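Local atomic coordinates of inorganic pyrophosphatase (Anaplasma phagocytophilum, PDB entry 3LD3), a protein that probably hydrolyses inorganic pyrophosphate to two phosphate ions with the help of magnesium, working as a homohexamer of the soluble pyrophosphatase family. Residues A[33-38]-A[182-187]; A[81-86]-A[189-194]; A[105-110]-A[133-138]; A[113-118]-A[175-180]. All blocks are in the same frame, centred on the assembly; numbering follows the deposited sequence.

Contact 1 (A[33-38]-A[182-187]); sequences APEEVN and SAKELI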
loop_
_atom_site.group_PDB
_atom_site.type_symbol
_atom_site.label_atom_id
_atom_site.label_comp_id
_atom_site.label_asym_id
_atom_site.label_seq_id
_atom_site.Cartn_x
_atom_site.Cartn_y
_atom_site.Cartn_z
ATOM N N ALA A 33 -18.163 19.443 22.614
ATOM C CA ALA A 33 -18.459 18.108 23.186
ATOM C C ALA A 33 -19.748 18.219 23.999
ATOM O O ALA A 33 -20.009 19.246 24.606
ATOM C CB ALA A 33 -17.296 17.634 24.080
ATOM N N PRO A 34 -20.570 17.180 23.995
ATOM C CA PRO A 34 -20.410 15.888 23.357
ATOM C C PRO A 34 -20.972 15.787 21.934
ATOM O O PRO A 34 -20.940 14.709 21.357
ATOM C CB PRO A 34 -21.202 14.964 24.305
ATOM C CG PRO A 34 -22.336 15.818 24.717
ATOM C CD PRO A 34 -21.761 17.204 24.869
ATOM N N GLU A 35 -21.500 16.871 21.371
ATOM C CA GLU A 35 -22.103 16.849 20.029
ATOM C C GLU A 35 -21.053 16.583 18.940
ATOM O O GLU A 35 -21.312 15.872 17.982
ATOM C CB GLU A 35 -22.835 18.157 19.728
ATOM C CG GLU A 35 -23.914 18.525 20.755
ATOM C CD GLU A 35 -25.030 17.505 20.812
ATOM O OE1 GLU A 35 -25.422 16.979 19.746
ATOM O OE2 GLU A 35 -25.527 17.242 21.929
ATOM N N GLU A 36 -19.890 17.201 19.096
ATOM C CA GLU A 36 -18.693 16.884 18.289
ATOM C C GLU A 36 -17.526 16.769 19.261
ATOM O O GLU A 36 -17.407 17.568 20.193
ATOM C CB GLU A 36 -18.405 17.990 17.243
ATOM C CG GLU A 36 -19.453 18.066 16.139
ATOM C CD GLU A 36 -19.314 19.238 15.187
ATOM O OE1 GLU A 36 -18.464 20.106 15.397
ATOM O OE2 GLU A 36 -20.122 19.295 14.234
ATOM N N VAL A 37 -16.653 15.792 19.028
ATOM C CA VAL A 37 -15.564 15.531 19.946
ATOM C C VAL A 37 -14.299 15.302 19.158
ATOM O O VAL A 37 -14.362 14.924 17.977
ATOM C CB VAL A 37 -15.838 14.298 20.861
ATOM C CG1 VAL A 37 -17.084 14.546 21.777
ATOM C CG2 VAL A 37 -16.087 13.019 20.037
ATOM N N ASN A 38 -13.170 15.530 19.820
ATOM C CA ASN A 38 -11.858 15.214 19.265
ATOM C C ASN A 38 -11.481 13.768 19.571
ATOM O O ASN A 38 -11.667 13.281 20.700
ATOM C CB ASN A 38 -10.780 16.139 19.859
ATOM C CG ASN A 38 -11.011 17.585 19.575
ATOM O OD1 ASN A 38 -11.597 17.935 18.545
ATOM N ND2 ASN A 38 -10.510 18.480 20.468
ATOM N N SER A 182 -27.544 8.316 23.546
ATOM C CA SER A 182 -26.916 7.522 24.603
ATOM C C SER A 182 -25.405 7.672 24.572
ATOM O O SER A 182 -24.783 7.842 25.608
ATOM C CB SER A 182 -27.277 6.046 24.467
ATOM O OG SER A 182 -28.658 5.841 24.648
ATOM N N ALA A 183 -24.821 7.596 23.376
ATOM C CA ALA A 183 -23.363 7.798 23.212
ATOM C C ALA A 183 -22.942 9.182 23.720
ATOM O O ALA A 183 -21.955 9.318 24.456
ATOM C CB ALA A 183 -22.973 7.609 21.756
ATOM N N LYS A 184 -23.719 10.214 23.382
ATOM C CA LYS A 184 -23.406 11.540 23.879
ATOM C C LYS A 184 -23.479 11.631 25.414
ATOM O O LYS A 184 -22.661 12.308 26.026
ATOM C CB LYS A 184 -24.261 12.624 23.162
ATOM C CG LYS A 184 -23.921 12.689 21.673
ATOM C CD LYS A 184 -24.601 13.802 20.865
ATOM C CE LYS A 184 -25.962 13.476 20.508
ATOM N NZ LYS A 184 -26.731 14.525 19.705
ATOM N N GLU A 185 -24.448 10.962 26.055
ATOM C CA GLU A 185 -24.552 11.031 27.507
ATOM C C GLU A 185 -23.386 10.283 28.169
ATOM O O GLU A 185 -22.866 10.726 29.196
ATOM C CB GLU A 185 -25.926 10.529 27.982
ATOM C CG GLU A 185 -26.157 10.644 29.475
ATOM C CD GLU A 185 -26.342 12.060 29.976
ATOM O OE1 GLU A 185 -26.536 13.001 29.162
ATOM O OE2 GLU A 185 -26.315 12.221 31.219
ATOM N N LEU A 186 -22.965 9.178 27.567
ATOM C CA LEU A 186 -21.769 8.451 28.040
ATOM C C LEU A 186 -20.524 9.357 28.033
ATOM O O LEU A 186 -19.726 9.387 28.994
ATOM C CB LEU A 186 -21.544 7.217 27.175
ATOM C CG LEU A 186 -20.368 6.280 27.496
ATOM C CD1 LEU A 186 -20.715 4.812 27.218
ATOM C CD2 LEU A 186 -19.126 6.703 26.715
ATOM N N ILE A 187 -20.348 10.063 26.926
ATOM C CA ILE A 187 -19.248 11.029 26.765
ATOM C C ILE A 187 -19.341 12.155 27.801
ATOM O O ILE A 187 -18.356 12.495 28.461
ATOM C CB ILE A 187 -19.194 11.554 25.312
ATOM C CG1 ILE A 187 -18.851 10.406 24.339
ATOM C CG2 ILE A 187 -18.186 12.716 25.180
ATOM C CD1 ILE A 187 -19.116 10.743 22.908
HETATM O O HOH W 1 -27.416 15.882 22.830
#
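Lys-184, on the helix 180-195, and Pro-34 with Glu-35, in the turn that leads into the strand 37-41, illustrate how one long side chain can serve both an apolar and a charged neighbour. At its root the lysine is apolar: CB lies 4.0 Å from CB of Pro-34, the two side chains crossing at about a right angle. CG then passes the carbonyl oxygen Pro-34 O at 3.6 Å. CD and CE run across the carboxylate of Glu-35, and a bend at chi3 (-80°) turns the end of the chain so that NZ meets Glu-35 OE1 at 2.8 Å, on the syn side and 20° out of the carboxylate plane. This is a salt bridge, and a water that donates to Glu-35 OE2 also accepts a weak bond from NZ. Further along the helix, Ile-187 turns CG2 inward, where it touches CB of Pro-34 at 3.9 Å and CG1 of Val-37 at 4.0 Å; the valine and isoleucine meet tip to tip. Pro-34, preceded by a cis peptide bond, sits against both Lys-184 and Ile-187. The chemistry is graded from a buried aliphatic end to a charged end at the surface, where solvent may screen the ion pair.

Contact 2 (A[81-86]-A[189-194]); sequences PNTIAG and SAIIAA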
loop_
_atom_site.group_PDB
_atom_site.type_symbol
_atom_site.label_atom_id
_atom_site.label_comp_id
_atom_site.label_asym_id
_atom_site.label_seq_id
_atom_site.Cartn_x
_atom_site.Cartn_y
_atom_site.Cartn_z
ATOM N N PRO A 81 -9.438 12.671 24.156
ATOM C CA PRO A 81 -8.616 13.230 25.233
ATOM C C PRO A 81 -9.423 13.835 26.381
ATOM O O PRO A 81 -10.512 14.363 26.162
ATOM C CB PRO A 81 -7.819 14.345 24.526
ATOM C CG PRO A 81 -7.795 13.973 23.113
ATOM C CD PRO A 81 -9.146 13.318 22.856
ATOM N N ASN A 82 -8.882 13.748 27.592
ATOM C CA ASN A 82 -9.480 14.412 28.737
ATOM C C ASN A 82 -10.842 13.838 29.100
ATOM O O ASN A 82 -11.773 14.597 29.423
ATOM C CB ASN A 82 -9.655 15.900 28.467
ATOM C CG ASN A 82 -8.608 16.692 29.050
ATOM O OD1 ASN A 82 -7.422 16.433 28.816
ATOM N ND2 ASN A 82 -9.000 17.690 29.846
ATOM N N THR A 83 -10.943 12.518 28.997
ATOM C CA THR A 83 -12.122 11.788 29.408
ATOM C C THR A 83 -11.725 10.633 30.328
ATOM O O THR A 83 -10.629 10.069 30.206
ATOM C CB THR A 83 -12.953 11.270 28.211
ATOM O OG1 THR A 83 -12.177 10.387 27.389
ATOM C CG2 THR A 83 -13.488 12.433 27.401
ATOM N N ILE A 84 -12.613 10.310 31.263
ATOM C CA ILE A 84 -12.461 9.107 32.089
ATOM C C ILE A 84 -13.739 8.282 32.021
ATOM O O ILE A 84 -14.736 8.647 32.623
ATOM C CB ILE A 84 -12.117 9.439 33.553
ATOM C CG1 ILE A 84 -10.787 10.171 33.639
ATOM C CG2 ILE A 84 -12.013 8.137 34.389
ATOM C CD1 ILE A 84 -10.439 10.653 35.025
ATOM N N ALA A 85 -13.695 7.187 31.264
ATOM C CA ALA A 85 -14.829 6.272 31.102
ATOM C C ALA A 85 -14.958 5.377 32.335
ATOM O O ALA A 85 -14.146 5.452 33.246
ATOM C CB ALA A 85 -14.644 5.430 29.864
ATOM N N GLY A 86 -15.982 4.526 32.343
ATOM C CA GLY A 86 -16.277 3.667 33.487
ATOM C C GLY A 86 -15.125 2.804 33.939
ATOM O O GLY A 86 -14.979 2.528 35.130
ATOM N N SER A 189 -20.701 12.076 30.769
ATOM C CA SER A 189 -20.293 11.452 32.037
ATOM C C SER A 189 -18.786 11.320 32.176
ATOM O O SER A 189 -18.238 11.598 33.239
ATOM C CB SER A 189 -20.915 10.079 32.205
ATOM O OG SER A 189 -22.283 10.244 32.478
ATOM N N ALA A 190 -18.139 10.918 31.085
ATOM C CA ALA A 190 -16.673 10.767 31.064
ATOM C C ALA A 190 -15.936 12.112 31.117
ATOM O O ALA A 190 -14.864 12.206 31.708
ATOM C CB ALA A 190 -16.251 9.947 29.868
ATOM N N ILE A 191 -16.512 13.150 30.526
ATOM C CA ILE A 191 -15.964 14.501 30.625
ATOM C C ILE A 191 -16.077 15.030 32.061
ATOM O O ILE A 191 -15.150 15.643 32.570
ATOM C CB ILE A 191 -16.658 15.467 29.629
ATOM C CG1 ILE A 191 -16.333 15.049 28.182
ATOM C CG2 ILE A 191 -16.296 16.920 29.939
ATOM C CD1 ILE A 191 -17.145 15.761 27.136
ATOM N N ILE A 192 -17.230 14.817 32.694
ATOM C CA ILE A 192 -17.432 15.204 34.094
ATOM C C ILE A 192 -16.482 14.422 35.009
ATOM O O ILE A 192 -15.906 14.991 35.922
ATOM C CB ILE A 192 -18.877 14.953 34.560
ATOM C CG1 ILE A 192 -19.833 15.895 33.834
ATOM C CG2 ILE A 192 -18.985 15.138 36.084
ATOM C CD1 ILE A 192 -21.329 15.457 33.946
ATOM N N ALA A 193 -16.306 13.130 34.749
ATOM C CA ALA A 193 -15.385 12.332 35.544
ATOM C C ALA A 193 -13.947 12.898 35.437
ATOM O O ALA A 193 -13.204 12.899 36.422
ATOM C CB ALA A 193 -15.445 10.862 35.132
ATOM N N ALA A 194 -13.571 13.406 34.262
ATOM C CA ALA A 194 -12.234 13.971 34.070
ATOM C C ALA A 194 -12.043 15.308 34.799
ATOM O O ALA A 194 -10.927 15.606 35.228
ATOM C CB ALA A 194 -11.917 14.124 32.590
#
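Loop-on-helix packing, tied by one backbone hydrogen bond, joins residues 81-86, between the strands 76-79 and 92-95, to the last turns of the C-terminal helix 180-195. The bond runs from Ile-84 N to Ala-190 O, 3.0 Å long and nearly straight at 175°. Its donor stands above the carbonyl plane, 40° out of it, while Ala-194 N, the regular helical donor, reaches the same oxygen from the opposite face; two N-H groups therefore grip one carbonyl. Small residues make this close approach possible. Ala-190 CA offers a C-H to Ile-84 O at 3.3 Å, and the methyl of Ala-193 touches that oxygen too, while Ala-194 CB lies 3.2 Å from Asn-82 O. Ile-84 lays its side chain along the helix: CB meets Ala-193 CB at 3.9 Å, and CD1 reaches the backbone of Ala-194. On the other flank Thr-83 CG2 packs on Ile-191 CG1 at 3.9 Å, the hydroxyl being turned away to Ile-80 O and Val-91 N. The anchored loop runs on from Ala-85 toward Asp-87, a predicted magnesium ligand. Ala-190 also rests on Val-91, just before the strand 92-95, and Ile-191 extends to Ser-29 and Ala-33, so the helix end touches both the N-terminal segment and the loop.

Contact 3 (A[105-110]-A[133-138]); sequences AVICVR and TKVDQY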
loop_
_atom_site.group_PDB
_atom_site.type_symbol
_atom_site.label_atom_id
_atom_site.label_comp_id
_atom_site.label_asym_id
_atom_site.label_seq_id
_atom_site.Cartn_x
_atom_site.Cartn_y
_atom_site.Cartn_z
ATOM N N ALA A 105 -2.788 11.368 14.412
ATOM C CA ALA A 105 -3.611 12.483 13.947
ATOM C C ALA A 105 -4.879 12.629 14.795
ATOM O O ALA A 105 -5.381 11.672 15.347
ATOM C CB ALA A 105 -3.982 12.316 12.499
ATOM N N VAL A 106 -5.375 13.842 14.863
ATOM C CA VAL A 106 -6.569 14.185 15.633
ATOM C C VAL A 106 -7.669 14.493 14.644
ATOM O O VAL A 106 -7.454 15.190 13.639
ATOM C CB VAL A 106 -6.365 15.393 16.537
ATOM C CG1 VAL A 106 -7.576 15.534 17.503
ATOM C CG2 VAL A 106 -5.045 15.290 17.302
ATOM N N ILE A 107 -8.869 13.989 14.911
ATOM C CA ILE A 107 -9.998 14.269 14.018
ATOM C C ILE A 107 -11.230 14.618 14.841
ATOM O O ILE A 107 -11.464 14.032 15.892
ATOM C CB ILE A 107 -10.253 13.088 13.040
ATOM C CG1 ILE A 107 -11.401 13.378 12.051
ATOM C CG2 ILE A 107 -10.521 11.747 13.796
ATOM C CD1 ILE A 107 -11.572 12.307 10.982
ATOM N N CYS A 108 -11.983 15.599 14.344
ATOM C CA CYS A 108 -13.232 16.064 14.922
ATOM C C CYS A 108 -14.385 15.226 14.373
ATOM O O CYS A 108 -14.599 15.124 13.152
ATOM C CB CYS A 108 -13.412 17.558 14.643
ATOM S SG CYS A 108 -14.893 18.233 15.428
ATOM N N VAL A 109 -15.131 14.601 15.285
ATOM C CA VAL A 109 -16.136 13.627 14.903
ATOM C C VAL A 109 -17.459 13.844 15.644
ATOM O O VAL A 109 -17.510 14.506 16.674
ATOM C CB VAL A 109 -15.651 12.175 15.175
ATOM C CG1 VAL A 109 -14.220 11.957 14.516
ATOM C CG2 VAL A 109 -15.575 11.890 16.706
ATOM N N ARG A 110 -18.502 13.276 15.058
ATOM C CA ARG A 110 -19.844 13.311 15.615
ATOM C C ARG A 110 -20.199 11.899 16.048
ATOM O O ARG A 110 -20.236 11.017 15.199
ATOM C CB ARG A 110 -20.867 13.649 14.537
ATOM C CG ARG A 110 -20.915 15.006 14.040
ATOM C CD ARG A 110 -22.260 15.166 13.304
ATOM N NE ARG A 110 -22.313 14.537 11.972
ATOM C CZ ARG A 110 -23.098 13.508 11.642
ATOM N NH1 ARG A 110 -23.814 12.892 12.531
ATOM N NH2 ARG A 110 -23.128 13.079 10.401
ATOM N N THR A 133 -19.206 17.320 9.863
ATOM C CA THR A 133 -19.529 17.739 8.498
ATOM C C THR A 133 -18.485 18.702 7.879
ATOM O O THR A 133 -18.292 18.653 6.676
ATOM C CB THR A 133 -20.982 18.274 8.401
ATOM O OG1 THR A 133 -21.162 19.300 9.377
ATOM C CG2 THR A 133 -22.003 17.135 8.634
ATOM N N LYS A 134 -17.781 19.505 8.659
ATOM C CA LYS A 134 -16.740 20.383 8.097
ATOM C C LYS A 134 -15.527 19.594 7.628
ATOM O O LYS A 134 -14.706 20.079 6.846
ATOM C CB LYS A 134 -16.316 21.435 9.134
ATOM C CG LYS A 134 -15.728 20.811 10.425
ATOM C CD LYS A 134 -15.600 21.791 11.584
ATOM C CE LYS A 134 -15.222 21.018 12.860
ATOM N NZ LYS A 134 -14.020 21.620 13.497
ATOM N N VAL A 135 -15.421 18.368 8.120
ATOM C CA VAL A 135 -14.330 17.461 7.749
ATOM C C VAL A 135 -14.710 16.608 6.536
ATOM O O VAL A 135 -13.879 16.393 5.641
ATOM C CB VAL A 135 -13.926 16.560 8.962
ATOM C CG1 VAL A 135 -12.853 15.526 8.570
ATOM C CG2 VAL A 135 -13.450 17.422 10.124
ATOM N N ASP A 136 -15.963 16.119 6.496
ATOM C CA ASP A 136 -16.443 15.406 5.303
ATOM C C ASP A 136 -17.958 15.432 5.319
ATOM O O ASP A 136 -18.538 14.988 6.297
ATOM C CB ASP A 136 -15.955 13.965 5.307
ATOM C CG ASP A 136 -16.105 13.263 3.967
ATOM O OD1 ASP A 136 -16.877 13.729 3.109
ATOM O OD2 ASP A 136 -15.464 12.185 3.790
ATOM N N GLN A 137 -18.583 15.922 4.255
ATOM C CA GLN A 137 -20.061 15.918 4.193
ATOM C C GLN A 137 -20.641 14.574 3.780
ATOM O O GLN A 137 -21.859 14.385 3.818
ATOM C CB GLN A 137 -20.574 16.974 3.238
ATOM C CG GLN A 137 -20.305 18.384 3.677
ATOM C CD GLN A 137 -21.183 19.376 2.952
ATOM O OE1 GLN A 137 -21.942 19.014 2.056
ATOM N NE2 GLN A 137 -21.114 20.625 3.358
ATOM N N TYR A 138 -19.795 13.632 3.376
ATOM C CA TYR A 138 -20.269 12.302 2.969
ATOM C C TYR A 138 -21.242 11.640 3.948
ATOM O O TYR A 138 -22.228 11.011 3.519
ATOM C CB TYR A 138 -19.076 11.368 2.764
ATOM C CG TYR A 138 -19.408 10.046 2.119
ATOM C CD1 TYR A 138 -19.479 9.934 0.737
ATOM C CD2 TYR A 138 -19.600 8.893 2.885
ATOM C CE1 TYR A 138 -19.768 8.697 0.116
ATOM C CE2 TYR A 138 -19.908 7.668 2.274
ATOM C CZ TYR A 138 -19.966 7.580 0.892
ATOM O OH TYR A 138 -20.252 6.378 0.247
#
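Part of a subunit interface of the hexamer, at one end of the barrel sheet of a family I pyrophosphatase, is built where the strand residues 107-110 meet the loop 133-138. The loop follows the strand 122-131, the antiparallel neighbour of 106-119, and packs on the barrel wall without any hydrogen bond between the two segments. Cys-108 is central. Its SG, held anti to the backbone N (chi1 -176°), meets the far end of Lys-134, 3.8 Å from CE and 4.0 Å from NZ. The lysine arrives by a chain extended as far as CE and bent at its last torsion (chi4 128°), its methylene nearest the ammonium lying against the sulfur. Beside it, Val-135 splits its two methyls between two strand residues. CG2 stands 4.0 Å from the carbonyl oxygen Cys-108 O, whereas CG1 approaches Ile-107 CD1 at 4.2 Å. Both Ile-107 and Val-135 pack on Phe-66 of the second subunit, to which Val-106 and Val-135 also make backbone hydrogen bonds. At the outer end Thr-133 brings CG2 obliquely to the guanidinium of Arg-110, 4.2 Å from NE; the polar end of that arginine is engaged instead by Ile-142 O, which accepts from NH1. Within the loop, Asp-136 OD1 accepts from Tyr-138 N at 2.9 Å in an Asx turn, while OD2 forms a salt bridge with Arg-98. Across the contact the chemistry is dispersive, with a methylene from Lys-134 and methyls from Thr-133, Val-135 and Ile-107; lacking directional bonds here, the loop is probably positioned by Asp-136 with Arg-98 and by the second subunit.

Contact 4 (A[113-118]-A[175-180]); sequences GVLMMN and GCWQDA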
loop_
_atom_site.group_PDB
_atom_site.type_symbol
_atom_site.label_atom_id
_atom_site.label_comp_id
_atom_site.label_asym_id
_atom_site.label_seq_id
_atom_site.Cartn_x
_atom_site.Cartn_y
_atom_site.Cartn_z
ATOM N N GLY A 113 -23.501 6.484 17.860
ATOM C CA GLY A 113 -23.992 5.350 18.623
ATOM C C GLY A 113 -22.909 4.817 19.520
ATOM O O GLY A 113 -21.776 5.327 19.564
ATOM N N VAL A 114 -23.253 3.792 20.261
ATOM C CA VAL A 114 -22.293 3.160 21.139
ATOM C C VAL A 114 -22.614 1.685 21.270
ATOM O O VAL A 114 -23.788 1.320 21.396
ATOM C CB VAL A 114 -22.233 3.882 22.488
ATOM C CG1 VAL A 114 -23.625 4.034 23.118
ATOM C CG2 VAL A 114 -21.237 3.218 23.399
ATOM N N LEU A 115 -21.574 0.857 21.198
ATOM C CA LEU A 115 -21.734 -0.568 21.371
ATOM C C LEU A 115 -21.333 -0.872 22.795
ATOM O O LEU A 115 -20.175 -0.680 23.188
ATOM C CB LEU A 115 -20.869 -1.354 20.386
ATOM C CG LEU A 115 -20.991 -2.865 20.405
ATOM C CD1 LEU A 115 -22.447 -3.323 20.168
ATOM C CD2 LEU A 115 -19.999 -3.476 19.354
ATOM N N MET A 116 -22.289 -1.349 23.590
ATOM C CA MET A 116 -21.978 -1.733 24.957
ATOM C C MET A 116 -21.295 -3.096 24.998
ATOM O O MET A 116 -21.655 -4.024 24.277
ATOM C CB MET A 116 -23.250 -1.770 25.826
ATOM C CG MET A 116 -24.103 -0.530 25.772
ATOM S SD MET A 116 -23.238 1.037 26.022
ATOM C CE MET A 116 -22.615 0.923 27.708
ATOM N N MET A 117 -20.307 -3.218 25.865
ATOM C CA MET A 117 -19.631 -4.466 26.063
ATOM C C MET A 117 -18.910 -4.434 27.385
ATOM O O MET A 117 -18.547 -3.355 27.881
ATOM C CB MET A 117 -18.640 -4.746 24.919
ATOM C CG MET A 117 -17.457 -3.843 24.880
ATOM S SD MET A 117 -16.516 -4.096 23.336
ATOM C CE MET A 117 -17.736 -3.658 22.115
ATOM N N ASN A 118 -18.741 -5.623 27.948
ATOM C CA ASN A 118 -17.982 -5.841 29.164
ATOM C C ASN A 118 -16.799 -6.732 28.830
ATOM O O ASN A 118 -16.950 -7.710 28.106
ATOM C CB ASN A 118 -18.841 -6.539 30.216
ATOM C CG ASN A 118 -19.966 -5.669 30.706
ATOM O OD1 ASN A 118 -21.059 -6.165 30.980
ATOM N ND2 ASN A 118 -19.717 -4.360 30.811
ATOM N N GLY A 175 -22.685 -6.553 24.128
ATOM C CA GLY A 175 -24.099 -6.252 24.325
ATOM C C GLY A 175 -24.764 -5.658 23.096
ATOM O O GLY A 175 -24.501 -6.068 21.969
ATOM N N CYS A 176 -25.620 -4.668 23.305
ATOM C CA CYS A 176 -26.387 -4.102 22.214
ATOM C C CYS A 176 -25.865 -2.724 21.836
ATOM O O CYS A 176 -25.153 -2.101 22.604
ATOM C CB CYS A 176 -27.844 -3.999 22.609
ATOM S SG CYS A 176 -28.542 -5.625 22.885
ATOM N N TRP A 177 -26.254 -2.287 20.647
ATOM C CA TRP A 177 -26.036 -0.914 20.206
ATOM C C TRP A 177 -27.028 0.007 20.912
ATOM O O TRP A 177 -28.205 -0.372 21.135
ATOM C CB TRP A 177 -26.256 -0.822 18.699
ATOM C CG TRP A 177 -25.141 -1.424 17.899
ATOM C CD1 TRP A 177 -25.100 -2.659 17.324
ATOM C CD2 TRP A 177 -23.918 -0.775 17.554
ATOM N NE1 TRP A 177 -23.909 -2.836 16.665
ATOM C CE2 TRP A 177 -23.160 -1.696 16.783
ATOM C CE3 TRP A 177 -23.383 0.482 17.822
ATOM C CZ2 TRP A 177 -21.901 -1.396 16.298
ATOM C CZ3 TRP A 177 -22.118 0.783 17.333
ATOM C CH2 TRP A 177 -21.405 -0.153 16.559
ATOM N N GLN A 178 -26.565 1.194 21.281
ATOM C CA GLN A 178 -27.444 2.292 21.719
ATOM C C GLN A 178 -27.211 3.493 20.832
ATOM O O GLN A 178 -26.177 3.575 20.142
ATOM C CB GLN A 178 -27.180 2.623 23.170
ATOM C CG GLN A 178 -27.317 1.387 24.060
ATOM C CD GLN A 178 -27.197 1.693 25.532
ATOM O OE1 GLN A 178 -26.639 2.717 25.933
ATOM N NE2 GLN A 178 -27.712 0.785 26.356
ATOM N N ASP A 179 -28.176 4.405 20.849
ATOM C CA ASP A 179 -28.293 5.452 19.833
ATOM C C ASP A 179 -27.322 6.610 20.095
ATOM O O ASP A 179 -26.576 6.617 21.085
ATOM C CB ASP A 179 -29.751 5.936 19.685
ATOM C CG ASP A 179 -30.313 6.553 20.954
ATOM O OD1 ASP A 179 -29.553 6.877 21.901
ATOM O OD2 ASP A 179 -31.560 6.764 20.994
ATOM N N ALA A 180 -27.315 7.576 19.193
ATOM C CA ALA A 180 -26.409 8.725 19.321
ATOM C C ALA A 180 -26.590 9.485 20.648
ATOM O O ALA A 180 -25.615 9.885 21.293
ATOM C CB ALA A 180 -26.567 9.661 18.135
#
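Leu-115 and Trp-177 form the tightly packed side of this strand pair. Leucine CD1 sits over one face of the indole, 3.7 Å from the centroid of the five-membered ring and only 5° off its normal, a CH-pi contact. With CG anti to the backbone N (chi1 -177°), the leucine crosses the indole obliquely, and its CB lies 3.9 Å from CZ3 of Trp-177. The helix 150-162 covers the sheet face bearing Leu-115 and Trp-177 through Ser-157, which touches both side chains, and through Leu-153 on the tryptophan; the ring of Tyr-145 also meets the indole. The strands themselves are antiparallel neighbours, 159° between their directions, in the sheet that builds the barrel characteristic of soluble pyrophosphatases. Val-114 and Gln-178 make a hydrogen-bonded pair: Val-114 N donates to Gln-178 O at 2.9 Å, and Gln-178 N returns a 2.8 Å bond to Val-114 O. Met-116 then bonds to two successive residues, its N to Cys-176 O at 3.1 Å and its O to Gly-175 N at 2.7 Å, so the register slips there. On the other sheet face, buried Val-114 sets CG1 beside Gln-178 CB at 3.8 Å, under Ala-183 and Leu-186 of the helix 180-195. Toward solvent contacts are fewer: Met-116 SD lies 3.8 Å from Gln-178 OE1 at the partly exposed rim, Gly-175 is exposed, and the side chain of exposed Cys-176 starts away from the neighbouring strand.

Overall arrangement
The helix 180-195 joins three of the four contacts: it follows directly from the strand 172-179 of contact 4, supplies contact 1 with its first turns and contact 2 with its last. Contacts 1 and 2, with centres 10 Å apart, touch where Ala-33 CB meets Ile-191 CD1 at 3.6 Å. The strand 106-119 links contacts 3 and 4, whose centres are 21 Å apart, while Val-37 N probably bonds to Val-109 O, 2.8 Å away, between contacts 1 and 3. Contacts 2 and 4 approach the predicted magnesium site from separate segments: the side chains of Ala-85 and Met-117 lie about 7 and 4 Å, respectively, from that of Asp-124.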